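Local coordinates for protein ML032222a iGluR (Mnemiopsis leidyi, PDB 4YKI) that binds glycine through the ligand-binding domain of a ctenophore ionotropic glutamate receptor subunit, probably triggering opening of its ion channel, at residues Gly1-Leu5 / Ile6-Leu10; Val43-Ser46 / Glu47-Phe51; Gln126-Glu129 / Leu130-Gln133; Lys169-Asn172 / His173-Thr177. All coordinates share one frame; numbering follows the deposited sequence. Where two conformers were deposited one is given.

Contact 1: residues Gly1-Leu5 / Ile6-Leu10; sequences GSKNL and IGRHL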
loop_
_atom_site.group_PDB
_atom_site.type_symbol
_atom_site.label_atom_id
_atom_site.label_comp_id
_atom_site.label_asym_id
_atom_site.label_seq_id
_atom_site.Cartn_x
_atom_site.Cartn_y
_atom_site.Cartn_z
ATOM N N GLY B 1 -20.484 -11.403 -7.174
ATOM C CA GLY B 1 -20.868 -12.494 -6.231
ATOM C C GLY B 1 -20.922 -13.840 -6.926
ATOM O O GLY B 1 -20.080 -14.710 -6.691
ATOM N N SER B 2 -21.917 -14.013 -7.789
ATOM C CA SER B 2 -22.071 -15.268 -8.505
ATOM C C SER B 2 -21.041 -15.379 -9.627
ATOM O O SER B 2 -20.378 -16.407 -9.747
ATOM C CB SER B 2 -23.491 -15.415 -9.058
ATOM O OG SER B 2 -23.814 -16.783 -9.258
ATOM N N LYS B 3 -20.895 -14.330 -10.441
ATOM C CA LYS B 3 -19.924 -14.364 -11.541
ATOM C C LYS B 3 -18.512 -14.579 -10.980
ATOM O O LYS B 3 -18.129 -13.973 -9.966
ATOM C CB LYS B 3 -19.953 -13.060 -12.360
ATOM C CG LYS B 3 -21.240 -12.782 -13.139
ATOM C CD LYS B 3 -21.084 -11.526 -13.997
ATOM C CE LYS B 3 -22.433 -11.020 -14.518
ATOM N NZ LYS B 3 -23.096 -11.971 -15.446
ATOM N N ASN B 4 -17.749 -15.462 -11.620
ATOM C CA ASN B 4 -16.336 -15.630 -11.293
ATOM C C ASN B 4 -15.550 -15.646 -12.592
ATOM O O ASN B 4 -16.102 -15.360 -13.651
ATOM C CB ASN B 4 -16.086 -16.897 -10.453
ATOM C CG ASN B 4 -16.528 -18.173 -11.148
ATOM O OD1 ASN B 4 -16.182 -18.432 -12.297
ATOM N ND2 ASN B 4 -17.291 -18.990 -10.428
ATOM N N LEU B 5 -14.270 -15.984 -12.508
ATOM C CA LEU B 5 -13.373 -15.903 -13.654
ATOM C C LEU B 5 -13.160 -17.229 -14.380
ATOM O O LEU B 5 -12.459 -17.276 -15.401
ATOM C CB LEU B 5 -12.033 -15.332 -13.195
ATOM C CG LEU B 5 -12.001 -13.808 -13.081
ATOM C CD1 LEU B 5 -10.843 -13.329 -12.246
ATOM C CD2 LEU B 5 -11.939 -13.163 -14.454
ATOM N N ILE B 6 -13.753 -18.308 -13.895
ATOM C CA ILE B 6 -13.497 -19.607 -14.514
ATOM C C ILE B 6 -14.028 -19.650 -15.951
ATOM O O ILE B 6 -15.216 -19.416 -16.213
ATOM C CB ILE B 6 -14.097 -20.749 -13.678
ATOM C CG1 ILE B 6 -13.512 -20.738 -12.259
ATOM C CG2 ILE B 6 -13.791 -22.083 -14.341
ATOM C CD1 ILE B 6 -14.205 -21.679 -11.294
ATOM N N GLY B 7 -13.136 -19.936 -16.891
ATOM C CA GLY B 7 -13.494 -19.998 -18.301
ATOM C C GLY B 7 -13.524 -18.642 -19.023
ATOM O O GLY B 7 -13.653 -18.606 -20.236
ATOM N N ARG B 8 -13.400 -17.536 -18.303
ATOM C CA ARG B 8 -13.373 -16.223 -18.933
ATOM C C ARG B 8 -12.088 -16.032 -19.717
ATOM O O ARG B 8 -11.077 -16.657 -19.423
ATOM C CB ARG B 8 -13.511 -15.122 -17.874
ATOM C CG ARG B 8 -14.802 -15.191 -17.055
ATOM C CD ARG B 8 -16.046 -14.787 -17.814
ATOM N NE ARG B 8 -17.210 -14.941 -16.944
ATOM C CZ ARG B 8 -18.413 -14.455 -17.189
ATOM N NH1 ARG B 8 -18.652 -13.749 -18.277
ATOM N NH2 ARG B 8 -19.382 -14.667 -16.321
ATOM N N HIS B 9 -12.149 -15.164 -20.714
ATOM C CA HIS B 9 -10.970 -14.735 -21.459
ATOM C C HIS B 9 -10.782 -13.246 -21.222
ATOM O O HIS B 9 -11.567 -12.437 -21.706
ATOM C CB HIS B 9 -11.113 -14.996 -22.958
ATOM C CG HIS B 9 -9.895 -14.605 -23.736
ATOM N ND1 HIS B 9 -8.715 -15.319 -23.668
ATOM C CD2 HIS B 9 -9.652 -13.538 -24.534
ATOM C CE1 HIS B 9 -7.808 -14.721 -24.420
ATOM N NE2 HIS B 9 -8.348 -13.633 -24.949
ATOM N N LEU B 10 -9.754 -12.895 -20.463
ATOM C CA LEU B 10 -9.474 -11.519 -20.131
ATOM C C LEU B 10 -8.540 -10.858 -21.140
ATOM O O LEU B 10 -7.547 -11.432 -21.547
ATOM C CB LEU B 10 -8.870 -11.410 -18.728
ATOM C CG LEU B 10 -9.703 -11.897 -17.536
ATOM C CD1 LEU B 10 -8.993 -11.569 -16.219
ATOM C CD2 LEU B 10 -11.119 -11.304 -17.574
HETATM O O HOH W 1 -21.847 -13.085 -17.730
HETATM O O HOH W 2 -17.308 -18.905 -14.643
#
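Backbone hydrogen bonding joins Leu5 and Arg8: Arg8 N donates to Leu5 O at 3.1 Å. The bond closes a type II beta turn from Leu5 to Arg8. Gly7 occupies the third position with a phi of 83°, where any CB would collide with Ile6 O, which explains the glycine.

Bonds between side chain and backbone reinforce the bend. Asn4 OD1 accepts from Ile6 N at 2.9 Å, forming an Asx turn that overlaps the start of the beta turn. With Asn4 CG set between its own N and carbonyl carbon (chi1 59°), the amide oxygen faces the residues that follow. A water donates to this same oxygen and also to Ile6 O, giving OD1 two donors. Arg8, bent at chi2 (-72°), carries its guanidinium back along the chain, where NE makes a weak bond of 3.5 Å to Asn4 O.

Two like charges share a water. Lys3 NZ and Arg8 NH2 stand 4.7 Å apart, and the water accepts from NZ at 2.8 Å and from NH2 at 3.3 Å, which probably eases their repulsion.

The apolar side of the contact is carried by Leu5 and Leu10, whose side chains cross at about a right angle with CD2 to CD2 at 3.7 Å. Tyr224 touches both Leu5 and Arg8. Asx turn and beta turn together form the lead-in to strand 9-13, the middle strand of a three-stranded parallel sheet in this periplasmic-binding-protein-like domain.

Contact 2: residues Val43-Ser46 / Glu47-Phe51; sequences VKLS and EDLGF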
loop_
_atom_site.group_PDB
_atom_site.type_symbol
_atom_site.label_atom_id
_atom_site.label_comp_id
_atom_site.label_asym_id
_atom_site.label_seq_id
_atom_site.Cartn_x
_atom_site.Cartn_y
_atom_site.Cartn_z
ATOM N N VAL B 43 0.279 -14.848 -14.670
ATOM C CA VAL B 43 0.315 -16.285 -14.899
ATOM C C VAL B 43 -0.262 -17.027 -13.692
ATOM O O VAL B 43 -1.082 -17.930 -13.831
ATOM C CB VAL B 43 1.746 -16.781 -15.203
ATOM C CG1 VAL B 43 1.844 -18.294 -15.125
ATOM C CG2 VAL B 43 2.191 -16.317 -16.589
ATOM N N LYS B 44 0.181 -16.663 -12.496
ATOM C CA LYS B 44 -0.324 -17.306 -11.290
ATOM C C LYS B 44 -1.822 -17.052 -11.068
ATOM O O LYS B 44 -2.552 -17.957 -10.705
ATOM C CB LYS B 44 0.488 -16.842 -10.079
ATOM C CG LYS B 44 0.301 -17.661 -8.817
ATOM C CD LYS B 44 0.724 -19.128 -8.972
ATOM C CE LYS B 44 2.221 -19.277 -9.281
ATOM N NZ LYS B 44 2.728 -20.696 -9.220
ATOM N N LEU B 45 -2.275 -15.821 -11.297
ATOM C CA LEU B 45 -3.694 -15.492 -11.217
ATOM C C LEU B 45 -4.489 -16.360 -12.179
ATOM O O LEU B 45 -5.549 -16.865 -11.820
ATOM C CB LEU B 45 -3.946 -14.015 -11.527
ATOM C CG LEU B 45 -3.542 -13.021 -10.444
ATOM C CD1 LEU B 45 -3.602 -11.603 -10.998
ATOM C CD2 LEU B 45 -4.390 -13.149 -9.190
ATOM N N SER B 46 -3.983 -16.538 -13.398
ATOM C CA SER B 46 -4.717 -17.311 -14.404
ATOM C C SER B 46 -4.813 -18.778 -14.019
ATOM O O SER B 46 -5.837 -19.419 -14.247
ATOM C CB SER B 46 -4.081 -17.158 -15.795
ATOM O OG SER B 46 -2.901 -17.940 -15.938
ATOM N N GLU B 47 -3.750 -19.305 -13.421
ATOM C CA GLU B 47 -3.765 -20.693 -12.981
ATOM C C GLU B 47 -4.710 -20.907 -11.814
ATOM O O GLU B 47 -5.418 -21.909 -11.766
ATOM C CB GLU B 47 -2.361 -21.118 -12.601
ATOM C CG GLU B 47 -1.499 -21.243 -13.813
ATOM C CD GLU B 47 -0.053 -21.474 -13.495
ATOM O OE1 GLU B 47 0.327 -21.434 -12.300
ATOM O OE2 GLU B 47 0.706 -21.685 -14.464
ATOM N N ASP B 48 -4.745 -19.954 -10.891
ATOM C CA ASP B 48 -5.544 -20.098 -9.693
ATOM C C ASP B 48 -7.019 -19.753 -9.927
ATOM O O ASP B 48 -7.892 -20.319 -9.275
ATOM C CB ASP B 48 -4.954 -19.236 -8.573
ATOM C CG ASP B 48 -3.578 -19.729 -8.100
ATOM O OD1 ASP B 48 -3.163 -20.858 -8.453
ATOM O OD2 ASP B 48 -2.898 -18.982 -7.371
ATOM N N LEU B 49 -7.306 -18.828 -10.845
ATOM C CA LEU B 49 -8.676 -18.346 -11.047
ATOM C C LEU B 49 -9.355 -18.906 -12.294
ATOM O O LEU B 49 -10.562 -18.739 -12.472
ATOM C CB LEU B 49 -8.693 -16.823 -11.084
ATOM C CG LEU B 49 -8.396 -16.168 -9.733
ATOM C CD1 LEU B 49 -8.107 -14.687 -9.848
ATOM C CD2 LEU B 49 -9.579 -16.374 -8.774
ATOM N N GLY B 50 -8.581 -19.557 -13.159
ATOM C CA GLY B 50 -9.137 -20.326 -14.258
ATOM C C GLY B 50 -9.486 -19.555 -15.510
ATOM O O GLY B 50 -10.304 -20.034 -16.297
ATOM N N PHE B 51 -8.876 -18.391 -15.720
ATOM C CA PHE B 51 -9.114 -17.625 -16.940
ATOM C C PHE B 51 -7.978 -17.797 -17.934
ATOM O O PHE B 51 -6.871 -18.152 -17.554
ATOM C CB PHE B 51 -9.350 -16.123 -16.653
ATOM C CG PHE B 51 -8.188 -15.398 -15.971
ATOM C CD1 PHE B 51 -7.141 -14.853 -16.717
ATOM C CD2 PHE B 51 -8.160 -15.219 -14.590
ATOM C CE1 PHE B 51 -6.113 -14.175 -16.096
ATOM C CE2 PHE B 51 -7.110 -14.534 -13.973
ATOM C CZ PHE B 51 -6.099 -14.014 -14.726
HETATM O O HOH W 3 -6.369 -20.978 -16.581
#
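This is a helix C-terminus contact, in which Phe51, just past the end of helix 37-49, folds its ring back against Leu45 and Ser46 of the last turns. Ser46 CA lies over one ring face, 3.7 Å from the Phe51 centroid and 15° off the normal, a CH-pi contact displaced toward the rim. Leu45 CB meets the ring at Phe51 CZ, 3.9 Å away. The ring reaches this place because Phe51 CG sits between its backbone N and carbonyl carbon (chi1 61°). An alanine here would remove the ring from the Ser46 CA face and would probably leave a gap beside Leu45, with the last turn less firmly covered.

Helix 37-49 is the helix of a beta-alpha-beta crossover between the neighbouring parallel strands 9-13 and 52-56, and Gly50 makes the turn out of it: it is the first residue to leave helical angles, and its positive phi of 84° favours glycine. Its N still donates to Ser46 O at 3.0 Å, and a water bridges Ser46 O to Phe51 O across the exit. One residue earlier, Leu49 N bonds Leu45 O at 2.8 Å, while Leu45 CD2 and Leu49 CD1 lie 4.1 Å apart on side chains that point the same way. These two leucines face His231 of helix 225-238. Lys44 NZ and Glu47 OE1 form a long salt bridge of 4.0 Å, doubtful because Lys44 has a second conformer.

Contact 3: residues Gln126-Glu129 / Leu130-Gln133; sequences QVLE and LLDQ
Leu130 folds over the carbonyl of Val127: Leu130 N donates to Val127 O at 3.0 Å, and Leu130 CD1 comes within 3.4 Å of that same Val127 O. Equivalent bonds run from Leu131 N to Leu128 O and from Asp132 N to Glu129 O. Each donor bonds the carbonyl three residues back, the pattern of a 3-10 helix. Leucine side chains three apart meet loosely, Leu128 CD2 and Leu131 CD1 being 4.4 Å apart.

A glutamine folds onto each end. Gln126 turns its amide round to the first turn, where OE1 accepts from Leu128 N at 2.9 Å. Gln133 curls back from the other end. Its CG stands between backbone N and carbonyl carbon (chi1 58°), against Glu129 O at 3.4 Å, and a bend at chi2 of 85° then brings NE2 to Leu130 O at 3.0 Å. That bond is nearly straight (172°), lies in both the amide and carbonyl planes, and uses a lone pair of Leu130 O. Gln133 OE1 meanwhile accepts from Tyr136 N. A leucine in its place would lack both polar atoms and would probably leave Leu130 O and Tyr136 N without these mates.

Val127 and Leu131 pack on Leu161 of helix 157-164, while Leu130 reaches Trp138 of strand 137-141 and Val184 of strand 183-188.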
loop_
_atom_site.group_PDB
_atom_site.type_symbol
_atom_site.label_atom_id
_atom_site.label_comp_id
_atom_site.label_asym_id
_atom_site.label_seq_id
_atom_site.Cartn_x
_atom_site.Cartn_y
_atom_site.Cartn_z
ATOM N N GLN B 126 16.598 20.254 -4.799
ATOM C CA GLN B 126 15.151 20.054 -4.801
ATOM C C GLN B 126 14.628 20.538 -6.143
ATOM O O GLN B 126 15.118 21.531 -6.672
ATOM C CB GLN B 126 14.498 20.816 -3.640
ATOM C CG GLN B 126 13.124 20.266 -3.173
ATOM C CD GLN B 126 11.956 20.728 -4.024
ATOM O OE1 GLN B 126 12.000 21.788 -4.649
ATOM N NE2 GLN B 126 10.895 19.928 -4.047
ATOM N N VAL B 127 13.650 19.832 -6.708
ATOM C CA VAL B 127 13.283 20.062 -8.106
ATOM C C VAL B 127 12.809 21.479 -8.417
ATOM O O VAL B 127 12.997 21.946 -9.538
ATOM C CB VAL B 127 12.235 19.056 -8.641
ATOM C CG1 VAL B 127 12.846 17.653 -8.781
ATOM C CG2 VAL B 127 10.975 19.032 -7.780
ATOM N N LEU B 128 12.196 22.185 -7.470
ATOM C CA LEU B 128 11.680 23.514 -7.778
ATOM C C LEU B 128 12.812 24.490 -8.071
ATOM O O LEU B 128 12.577 25.528 -8.699
ATOM C CB LEU B 128 10.764 24.047 -6.673
ATOM C CG LEU B 128 9.416 23.313 -6.523
ATOM C CD1 LEU B 128 8.583 23.955 -5.413
ATOM C CD2 LEU B 128 8.604 23.255 -7.816
ATOM N N GLU B 129 14.032 24.151 -7.655
ATOM C CA GLU B 129 15.198 24.961 -8.007
ATOM C C GLU B 129 15.412 25.088 -9.514
ATOM O O GLU B 129 16.051 26.036 -9.979
ATOM C CB GLU B 129 16.455 24.371 -7.372
ATOM C CG GLU B 129 16.423 24.473 -5.860
ATOM C CD GLU B 129 17.564 23.757 -5.161
ATOM O OE1 GLU B 129 18.472 23.234 -5.838
ATOM O OE2 GLU B 129 17.532 23.722 -3.907
ATOM N N LEU B 130 14.892 24.139 -10.281
ATOM C CA LEU B 130 15.018 24.181 -11.726
ATOM C C LEU B 130 14.429 25.455 -12.342
ATOM O O LEU B 130 14.884 25.901 -13.399
ATOM C CB LEU B 130 14.341 22.950 -12.333
ATOM C CG LEU B 130 15.105 21.641 -12.137
ATOM C CD1 LEU B 130 14.184 20.464 -12.348
ATOM C CD2 LEU B 130 16.312 21.550 -13.050
ATOM N N LEU B 131 13.416 26.021 -11.691
ATOM C CA LEU B 131 12.685 27.168 -12.245
ATOM C C LEU B 131 13.501 28.461 -12.227
ATOM O O LEU B 131 13.153 29.421 -12.927
ATOM C CB LEU B 131 11.368 27.382 -11.493
ATOM C CG LEU B 131 10.368 26.223 -11.577
ATOM C CD1 LEU B 131 9.148 26.483 -10.691
ATOM C CD2 LEU B 131 9.942 25.956 -13.020
ATOM N N ASP B 132 14.572 28.491 -11.438
ATOM C CA ASP B 132 15.351 29.709 -11.219
ATOM C C ASP B 132 16.761 29.585 -11.791
ATOM O O ASP B 132 17.687 30.218 -11.286
ATOM C CB ASP B 132 15.436 30.013 -9.721
ATOM C CG ASP B 132 14.086 30.344 -9.106
ATOM O OD1 ASP B 132 13.262 30.995 -9.784
ATOM O OD2 ASP B 132 13.848 29.961 -7.938
ATOM N N GLN B 133 16.929 28.779 -12.840
ATOM C CA GLN B 133 18.252 28.547 -13.423
ATOM C C GLN B 133 18.096 28.076 -14.857
ATOM O O GLN B 133 16.970 27.782 -15.293
ATOM C CB GLN B 133 19.000 27.496 -12.601
ATOM C CG GLN B 133 18.283 26.142 -12.498
ATOM C CD GLN B 133 18.554 25.214 -13.681
ATOM O OE1 GLN B 133 19.696 24.842 -13.944
ATOM N NE2 GLN B 133 17.494 24.826 -14.387
#

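Contact 4: residues Lys169-Asn172 / His173-Thr177; sequences KDLN and HAIET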
loop_
_atom_site.group_PDB
_atom_site.type_symbol
_atom_site.label_atom_id
_atom_site.label_comp_id
_atom_site.label_asym_id
_atom_site.label_seq_id
_atom_site.Cartn_x
_atom_site.Cartn_y
_atom_site.Cartn_z
ATOM N N LYS B 169 8.529 11.394 -24.563
ATOM C CA LYS B 169 7.562 10.507 -25.202
ATOM C C LYS B 169 7.236 9.260 -24.387
ATOM O O LYS B 169 6.077 8.814 -24.358
ATOM C CB LYS B 169 8.112 10.063 -26.564
ATOM C CG LYS B 169 7.113 9.297 -27.416
ATOM C CD LYS B 169 7.634 9.031 -28.823
ATOM C CE LYS B 169 8.634 7.883 -28.842
ATOM N NZ LYS B 169 8.950 7.432 -30.228
ATOM N N ASP B 170 8.269 8.672 -23.788
ATOM C CA ASP B 170 8.182 7.368 -23.143
ATOM C C ASP B 170 9.449 7.166 -22.319
ATOM O O ASP B 170 10.325 8.045 -22.299
ATOM C CB ASP B 170 7.958 6.241 -24.181
ATOM C CG ASP B 170 9.037 6.147 -25.242
ATOM O OD1 ASP B 170 10.177 6.577 -25.066
ATOM O OD2 ASP B 170 8.729 5.565 -26.311
ATOM N N LEU B 171 9.536 6.048 -21.617
ATOM C CA LEU B 171 10.646 5.820 -20.707
ATOM C C LEU B 171 11.971 5.744 -21.450
ATOM O O LEU B 171 12.982 6.265 -20.970
ATOM C CB LEU B 171 10.401 4.554 -19.909
ATOM C CG LEU B 171 11.414 4.274 -18.808
ATOM C CD1 LEU B 171 11.483 5.409 -17.778
ATOM C CD2 LEU B 171 11.016 2.962 -18.127
ATOM N N ASN B 172 12.013 5.104 -22.616
ATOM C CA ASN B 172 13.258 5.047 -23.379
ATOM C C ASN B 172 13.749 6.426 -23.772
ATOM O O ASN B 172 14.932 6.722 -23.639
ATOM C CB ASN B 172 13.106 4.175 -24.621
ATOM C CG ASN B 172 13.007 2.699 -24.295
ATOM O OD1 ASN B 172 13.384 2.253 -23.212
ATOM N ND2 ASN B 172 12.488 1.923 -25.246
ATOM N N HIS B 173 12.856 7.265 -24.258
ATOM C CA HIS B 173 13.193 8.629 -24.648
ATOM C C HIS B 173 13.687 9.414 -23.444
ATOM O O HIS B 173 14.668 10.177 -23.531
ATOM C CB HIS B 173 11.964 9.310 -25.264
ATOM C CG HIS B 173 12.210 10.700 -25.756
ATOM N ND1 HIS B 173 11.259 11.692 -25.664
ATOM C CD2 HIS B 173 13.290 11.266 -26.348
ATOM C CE1 HIS B 173 11.738 12.812 -26.176
ATOM N NE2 HIS B 173 12.972 12.580 -26.596
ATOM N N ALA B 174 13.027 9.245 -22.303
ATOM C CA ALA B 174 13.418 9.953 -21.097
ATOM C C ALA B 174 14.813 9.539 -20.651
ATOM O O ALA B 174 15.634 10.395 -20.299
ATOM C CB ALA B 174 12.425 9.685 -19.978
ATOM N N ILE B 175 15.089 8.245 -20.626
ATOM C CA ILE B 175 16.397 7.756 -20.185
ATOM C C ILE B 175 17.510 8.183 -21.166
ATOM O O ILE B 175 18.604 8.555 -20.734
ATOM C CB ILE B 175 16.378 6.234 -19.908
ATOM C CG1 ILE B 175 15.508 5.984 -18.675
ATOM C CG2 ILE B 175 17.798 5.692 -19.726
ATOM C CD1 ILE B 175 15.269 4.547 -18.322
ATOM N N GLU B 176 17.222 8.157 -22.462
ATOM C CA GLU B 176 18.167 8.624 -23.478
ATOM C C GLU B 176 18.485 10.109 -23.308
ATOM O O GLU B 176 19.626 10.539 -23.484
ATOM C CB GLU B 176 17.592 8.378 -24.872
ATOM C CG GLU B 176 18.447 8.915 -26.023
ATOM C CD GLU B 176 17.768 8.775 -27.377
ATOM O OE1 GLU B 176 16.600 8.326 -27.423
ATOM O OE2 GLU B 176 18.406 9.117 -28.397
ATOM N N THR B 177 17.473 10.897 -22.980
ATOM C CA THR B 177 17.649 12.319 -22.753
ATOM C C THR B 177 18.444 12.554 -21.473
ATOM O O THR B 177 19.387 13.377 -21.465
ATOM C CB THR B 177 16.289 13.058 -22.724
ATOM O OG1 THR B 177 15.611 12.824 -23.961
ATOM C CG2 THR B 177 16.500 14.534 -22.569
#
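His173 meets the residues before it through both its ring and its backbone. Its ND1 accepts from Lys169 N at 3.0 Å, almost straight (171°) and in the ring plane at the edge, which is consistent with the ring proton residing on NE2. CG lies anti to the backbone N (chi1 -178°), directing the ring back beyond the helix start to this N-H. From the backbone of the same residue, His173 N donates to Asp170 OD1 at 2.9 Å, nearly along the C-O bond. Asp170 is the N-cap, and its carboxylate stands 77° from the ring plane.

Asn172 contributes mainly backbone: its O accepts from Glu176 N at 2.9 Å, an ordinary helical bond. Leu171 adds the apolar side, with CG and CD1 each 3.9 Å from Ile175 CD1 one turn on, while Ile175 N bonds Leu171 O.

Together these contacts form the capped first turns of helix 171-179. Leu171 and Ala174 rest on Phe185 of strand 183-188, and His173 touches Leu168 of strand 166-168. Leu171 also meets Val191 of helix 189-195 and Glu17 of the ligand pocket, and the Leu171 side chain lies about 8 Å from the bound glycine.

All four contacts are local and follow in series, none nesting or crossing. From the N terminus, contact 1 closes the turn into strand 9-13 and contact 2 closes the end of helix 37-49, just before the neighbouring strand 52-56. These two touch: Gly7 N lies 2.9 Å from Gly50 O, a probable hydrogen bond, tying both turns at one end of the parallel sheet. Contact 3 rounds a 3-10 segment between strands 109-118 and 137-141, and contact 4 starts helix 171-179 before strand 183-188. Their centres are about 21 Å apart, both across the chain's centre from contacts 1 and 2, and side chains of both reach strand 183-188.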